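Local structure of uncharacterized protein (Bacteroides fragilis, 3NNG) at residues A[88-101]-A[135-149]. The protein is of unknown function, though its F5/8 type C domain, a calcium-binding beta sandwich, suggests a role in recognising carbohydrates or other surface ligands. The protein carries 1 engineered substitution. Numbering follows the deposited sequence.
Sequences GYNLRSAEIKVRKE and VKEFRINCLTPDNYT
I96 meets F138 and I140 across two antiparallel strands, 93-100 and 135-144, an instance of a sheet with one greasy and one polar face. A chi1 of -66° sets CG1 of I96 anti to the carbonyl carbon, and the bend at chi2 (-57°) turns CD1 toward the neighbouring strand, 3.3 Å from CZ of F138 and, tightly, 3.5 Å from CB of I140. A94 puts its methyl 3.6 Å from CG1 of I140, and V98 crosses V135 at about a right angle, its CB 4.0 Å from CG2 of V135, so the row continues in both directions; F77 and L74 of strand 71-79 pack on I96 and F138 respectively, placing this face in the sandwich core. Backbone hydrogen bonds join E95 to N141 and K97 to R139 in both directions. Classic bulges close both ends of the ladder: K136 and E137 both donate to O of R99, and at the other end R92 and S93 reach O of T144 from one face of its carbonyl plane while L143 and T144 share O of S93. On the polar face, OG of S93 and OG1 of T144 share a hydrogen bond of 2.6 Å. At the far end R99 presents NE and NH2 side-on to the same oxygen, OE1 of E137, which lies in the guanidinium plane 2.9 Å from NE. Chemically, the buried face relies on close-fitting hydrocarbon, whereas the partly exposed face adds a salt bridge whose guanidinium is bonded through all three nitrogens, NH1 to O of E103, probably limiting its rotation.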
loop_
_atom_site.group_PDB
_atom_site.type_symbol
_atom_site.label_atom_id
_atom_site.label_comp_id
_atom_site.label_asym_id
_atom_site.label_seq_id
_atom_site.Cartn_x
_atom_site.Cartn_y
_atom_site.Cartn_z
ATOM N N GLY A 88 17.153 -2.113 4.079
ATOM C CA GLY A 88 17.074 -0.896 4.861
ATOM C C GLY A 88 16.086 0.111 4.292
ATOM O O GLY A 88 15.759 1.095 4.953
ATOM N N TYR A 89 15.605 -0.127 3.072
ATOM C CA TYR A 89 14.564 0.732 2.480
ATOM C C TYR A 89 13.157 0.137 2.487
ATOM O O TYR A 89 12.218 0.754 1.992
ATOM C CB TYR A 89 14.955 1.174 1.069
ATOM C CG TYR A 89 16.304 1.863 1.062
ATOM C CD1 TYR A 89 16.489 3.054 1.758
ATOM C CD2 TYR A 89 17.396 1.314 0.394
ATOM C CE1 TYR A 89 17.709 3.689 1.779
ATOM C CE2 TYR A 89 18.637 1.950 0.414
ATOM C CZ TYR A 89 18.777 3.139 1.109
ATOM O OH TYR A 89 19.979 3.802 1.149
ATOM N N ASN A 90 13.000 -1.064 3.039
ATOM C CA ASN A 90 11.660 -1.612 3.216
ATOM C C ASN A 90 10.840 -0.688 4.124
ATOM O O ASN A 90 11.395 -0.007 4.985
ATOM C CB ASN A 90 11.717 -3.011 3.826
ATOM C CG ASN A 90 12.332 -4.035 2.896
ATOM O OD1 ASN A 90 12.726 -5.115 3.338
ATOM N ND2 ASN A 90 12.412 -3.713 1.600
ATOM N N LEU A 91 9.524 -0.691 3.931
ATOM C CA LEU A 91 8.603 0.169 4.672
ATOM C C LEU A 91 8.624 -0.169 6.159
ATOM O O LEU A 91 8.520 -1.330 6.535
ATOM C CB LEU A 91 7.183 -0.036 4.154
ATOM C CG LEU A 91 6.172 1.107 4.022
ATOM C CD1 LEU A 91 4.762 0.554 4.205
ATOM C CD2 LEU A 91 6.429 2.283 4.946
ATOM N N ARG A 92 8.706 0.858 6.995
ATOM C CA ARG A 92 8.808 0.703 8.438
ATOM C C ARG A 92 7.513 1.162 9.127
ATOM O O ARG A 92 6.988 0.482 10.014
ATOM C CB ARG A 92 9.967 1.560 8.939
ATOM C CG ARG A 92 10.915 0.887 9.864
ATOM C CD ARG A 92 10.207 0.222 11.011
ATOM N NE ARG A 92 10.509 -1.200 10.992
ATOM C CZ ARG A 92 11.740 -1.696 11.040
ATOM N NH1 ARG A 92 12.785 -0.883 11.128
ATOM N NH2 ARG A 92 11.923 -3.009 11.006
ATOM N N SER A 93 7.010 2.329 8.733
ATOM C CA SER A 93 5.762 2.841 9.303
ATOM C C SER A 93 4.943 3.641 8.287
ATOM O O SER A 93 5.495 4.311 7.413
ATOM C CB SER A 93 6.046 3.698 10.545
ATOM O OG SER A 93 6.884 4.798 10.223
ATOM N N ALA A 94 3.624 3.577 8.409
ATOM C CA ALA A 94 2.758 4.255 7.450
ATOM C C ALA A 94 1.482 4.694 8.108
ATOM O O ALA A 94 1.117 4.200 9.178
ATOM C CB ALA A 94 2.426 3.337 6.258
ATOM N N GLU A 95 0.808 5.613 7.432
ATOM C CA GLU A 95 -0.514 6.069 7.806
ATOM C C GLU A 95 -1.440 5.854 6.613
ATOM O O GLU A 95 -1.019 5.975 5.461
ATOM C CB GLU A 95 -0.463 7.545 8.175
ATOM C CG GLU A 95 -1.679 8.038 8.911
ATOM C CD GLU A 95 -1.320 8.712 10.223
ATOM O OE1 GLU A 95 -0.170 9.197 10.347
ATOM O OE2 GLU A 95 -2.190 8.755 11.124
ATOM N N ILE A 96 -2.697 5.527 6.895
ATOM C CA ILE A 96 -3.679 5.201 5.863
ATOM C C ILE A 96 -4.805 6.236 5.806
ATOM O O ILE A 96 -5.316 6.648 6.841
ATOM C CB ILE A 96 -4.329 3.817 6.137
ATOM C CG1 ILE A 96 -3.297 2.691 6.014
ATOM C CG2 ILE A 96 -5.505 3.576 5.208
ATOM C CD1 ILE A 96 -2.600 2.639 4.678
ATOM N N LYS A 97 -5.192 6.637 4.595
ATOM C CA LYS A 97 -6.421 7.395 4.383
ATOM C C LYS A 97 -7.277 6.674 3.352
ATOM O O LYS A 97 -6.755 6.127 2.383
ATOM C CB LYS A 97 -6.135 8.823 3.898
ATOM C CG LYS A 97 -5.308 9.664 4.864
ATOM C CD LYS A 97 -5.351 11.141 4.491
ATOM C CE LYS A 97 -5.243 12.025 5.733
ATOM N NZ LYS A 97 -3.962 11.874 6.493
ATOM N N VAL A 98 -8.595 6.687 3.559
ATOM C CA VAL A 98 -9.534 6.153 2.573
ATOM C C VAL A 98 -10.603 7.181 2.260
ATOM O O VAL A 98 -10.833 8.109 3.038
ATOM C CB VAL A 98 -10.222 4.868 3.069
ATOM C CG1 VAL A 98 -9.181 3.787 3.358
ATOM C CG2 VAL A 98 -11.016 5.161 4.330
ATOM N N ARG A 99 -11.238 7.012 1.106
ATOM C CA ARG A 99 -12.389 7.813 0.715
ATOM C C ARG A 99 -13.521 6.837 0.393
ATOM O O ARG A 99 -13.349 5.899 -0.388
ATOM C CB ARG A 99 -12.054 8.673 -0.512
ATOM C CG ARG A 99 -13.021 9.820 -0.775
ATOM C CD ARG A 99 -12.661 10.557 -2.062
ATOM N NE ARG A 99 -12.500 9.628 -3.185
ATOM C CZ ARG A 99 -13.503 9.061 -3.853
ATOM N NH1 ARG A 99 -14.766 9.324 -3.523
ATOM N NH2 ARG A 99 -13.243 8.215 -4.851
ATOM N N LYS A 100 -14.673 7.036 1.009
ATOM C CA LYS A 100 -15.794 6.149 0.761
ATOM C C LYS A 100 -16.497 6.579 -0.517
ATOM O O LYS A 100 -16.452 7.756 -0.893
ATOM C CB LYS A 100 -16.734 6.114 1.971
ATOM C CG LYS A 100 -16.076 5.469 3.201
ATOM C CD LYS A 100 -16.757 5.860 4.506
ATOM C CE LYS A 100 -17.704 4.765 5.002
ATOM N NZ LYS A 100 -17.677 4.624 6.492
ATOM N N GLU A 101 -17.118 5.616 -1.195
ATOM C CA GLU A 101 -17.830 5.878 -2.440
ATOM C C GLU A 101 -18.872 6.969 -2.258
ATOM O O GLU A 101 -19.590 6.983 -1.270
ATOM C CB GLU A 101 -18.500 4.611 -2.952
ATOM C CG GLU A 101 -19.269 4.821 -4.249
ATOM C CD GLU A 101 -19.644 3.513 -4.924
ATOM O OE1 GLU A 101 -20.323 2.681 -4.278
ATOM O OE2 GLU A 101 -19.255 3.317 -6.099
ATOM N N VAL A 135 -15.166 1.518 0.737
ATOM C CA VAL A 135 -13.939 2.224 0.380
ATOM C C VAL A 135 -13.802 2.267 -1.140
ATOM O O VAL A 135 -13.749 1.221 -1.790
ATOM C CB VAL A 135 -12.696 1.585 1.017
ATOM C CG1 VAL A 135 -11.441 2.161 0.399
ATOM C CG2 VAL A 135 -12.697 1.813 2.551
ATOM N N LYS A 136 -13.777 3.470 -1.708
ATOM C CA LYS A 136 -13.623 3.625 -3.168
ATOM C C LYS A 136 -12.190 3.998 -3.538
ATOM O O LYS A 136 -11.705 3.639 -4.609
ATOM C CB LYS A 136 -14.603 4.672 -3.719
ATOM C CG LYS A 136 -14.614 4.834 -5.255
ATOM C CD LYS A 136 -14.854 3.501 -5.934
ATOM C CE LYS A 136 -15.355 3.653 -7.361
ATOM N NZ LYS A 136 -14.346 4.100 -8.351
ATOM N N GLU A 137 -11.515 4.706 -2.637
ATOM C CA GLU A 137 -10.124 5.108 -2.842
ATOM C C GLU A 137 -9.286 4.865 -1.563
ATOM O O GLU A 137 -9.752 5.108 -0.450
ATOM C CB GLU A 137 -10.080 6.589 -3.251
ATOM C CG GLU A 137 -8.803 7.033 -3.924
ATOM C CD GLU A 137 -8.966 8.364 -4.659
ATOM O OE1 GLU A 137 -10.071 8.958 -4.565
ATOM O OE2 GLU A 137 -7.988 8.807 -5.320
ATOM N N PHE A 138 -8.054 4.392 -1.732
ATOM C CA PHE A 138 -7.178 4.043 -0.614
ATOM C C PHE A 138 -5.828 4.690 -0.846
ATOM O O PHE A 138 -5.270 4.574 -1.936
ATOM C CB PHE A 138 -7.030 2.517 -0.544
ATOM C CG PHE A 138 -5.962 2.015 0.413
ATOM C CD1 PHE A 138 -4.630 1.990 0.041
ATOM C CD2 PHE A 138 -6.310 1.479 1.650
ATOM C CE1 PHE A 138 -3.652 1.497 0.894
ATOM C CE2 PHE A 138 -5.347 0.990 2.517
ATOM C CZ PHE A 138 -4.005 0.987 2.137
ATOM N N ARG A 139 -5.311 5.388 0.166
ATOM C CA ARG A 139 -3.958 5.947 0.100
ATOM C C ARG A 139 -3.120 5.501 1.286
ATOM O O ARG A 139 -3.592 5.509 2.428
ATOM C CB ARG A 139 -3.971 7.481 0.042
ATOM C CG ARG A 139 -2.563 8.091 -0.201
ATOM C CD ARG A 139 -2.628 9.563 -0.665
ATOM N NE ARG A 139 -3.434 9.727 -1.875
ATOM C CZ ARG A 139 -3.391 10.802 -2.668
ATOM N NH1 ARG A 139 -2.575 11.812 -2.392
ATOM N NH2 ARG A 139 -4.167 10.874 -3.741
ATOM N N ILE A 140 -1.872 5.130 1.021
ATOM C CA ILE A 140 -0.930 4.883 2.096
ATOM C C ILE A 140 0.203 5.913 2.101
ATOM O O ILE A 140 1.013 5.966 1.177
ATOM C CB ILE A 140 -0.403 3.419 2.080
ATOM C CG1 ILE A 140 0.587 3.177 3.220
ATOM C CG2 ILE A 140 0.204 3.061 0.729
ATOM C CD1 ILE A 140 0.919 1.692 3.441
ATOM N N ASN A 141 0.236 6.749 3.137
ATOM C CA ASN A 141 1.312 7.721 3.322
ATOM C C ASN A 141 2.447 7.084 4.115
ATOM O O ASN A 141 2.282 6.789 5.312
ATOM C CB ASN A 141 0.791 8.964 4.052
ATOM C CG ASN A 141 -0.184 9.768 3.201
ATOM O OD1 ASN A 141 0.126 10.118 2.062
ATOM N ND2 ASN A 141 -1.371 10.054 3.744
ATOM N N CYS A 142 3.581 6.859 3.444
ATOM C CA CYS A 142 4.715 6.167 4.032
ATOM C C CYS A 142 5.528 7.142 4.857
ATOM O O CYS A 142 6.003 8.147 4.339
ATOM C CB CYS A 142 5.571 5.511 2.937
ATOM S SG CYS A 142 4.569 4.329 1.963
ATOM N N LEU A 143 5.650 6.844 6.147
ATOM C CA LEU A 143 6.335 7.722 7.091
ATOM C C LEU A 143 7.827 7.417 7.214
ATOM O O LEU A 143 8.659 8.313 7.069
ATOM C CB LEU A 143 5.653 7.671 8.466
ATOM C CG LEU A 143 4.179 8.089 8.431
ATOM C CD1 LEU A 143 3.519 7.898 9.798
ATOM C CD2 LEU A 143 4.022 9.541 7.938
ATOM N N THR A 144 8.174 6.162 7.492
ATOM C CA THR A 144 9.578 5.786 7.516
ATOM C C THR A 144 9.764 4.470 6.756
ATOM O O THR A 144 8.837 3.670 6.684
ATOM C CB THR A 144 10.121 5.632 8.968
ATOM O OG1 THR A 144 9.427 4.566 9.622
ATOM C CG2 THR A 144 9.943 6.930 9.777
ATOM N N PRO A 145 10.960 4.254 6.184
ATOM C CA PRO A 145 12.066 5.219 6.243
ATOM C C PRO A 145 11.744 6.490 5.464
ATOM O O PRO A 145 10.908 6.441 4.563
ATOM C CB PRO A 145 13.237 4.463 5.596
ATOM C CG PRO A 145 12.628 3.379 4.812
ATOM C CD PRO A 145 11.354 3.001 5.520
ATOM N N ASP A 146 12.380 7.610 5.815
ATOM C CA ASP A 146 12.067 8.890 5.172
ATOM C C ASP A 146 13.026 9.304 4.057
ATOM O O ASP A 146 12.888 10.383 3.476
ATOM C CB ASP A 146 11.885 10.022 6.199
ATOM C CG ASP A 146 13.156 10.353 6.969
ATOM O OD1 ASP A 146 14.268 9.934 6.572
ATOM O OD2 ASP A 146 13.028 11.051 7.995
ATOM N N ASN A 147 13.994 8.450 3.749
ATOM C CA ASN A 147 14.895 8.758 2.646
ATOM C C ASN A 147 14.426 8.130 1.330
ATOM O O ASN A 147 14.241 8.832 0.332
ATOM C CB ASN A 147 16.360 8.410 2.967
ATOM C CG ASN A 147 16.545 6.972 3.447
ATOM O OD1 ASN A 147 15.581 6.265 3.757
ATOM N ND2 ASN A 147 17.801 6.535 3.507
ATOM N N TYR A 148 14.242 6.815 1.341
ATOM C CA TYR A 148 13.719 6.091 0.189
ATOM C C TYR A 148 12.930 4.906 0.710
ATOM O O TYR A 148 13.296 4.327 1.725
ATOM C CB TYR A 148 14.852 5.601 -0.715
ATOM C CG TYR A 148 15.757 6.712 -1.227
ATOM C CD1 TYR A 148 16.865 7.118 -0.497
ATOM C CD2 TYR A 148 15.502 7.342 -2.440
ATOM C CE1 TYR A 148 17.701 8.120 -0.955
ATOM C CE2 TYR A 148 16.328 8.358 -2.910
ATOM C CZ TYR A 148 17.426 8.742 -2.159
ATOM O OH TYR A 148 18.254 9.745 -2.602
ATOM N N THR A 149 11.846 4.547 0.029
ATOM C CA THR A 149 11.121 3.335 0.378
ATOM C C THR A 149 10.187 2.917 -0.767
ATOM O O THR A 149 10.168 3.542 -1.837
ATOM C CB THR A 149 10.350 3.505 1.741
ATOM O OG1 THR A 149 9.882 2.235 2.218
ATOM C CG2 THR A 149 9.161 4.462 1.604
#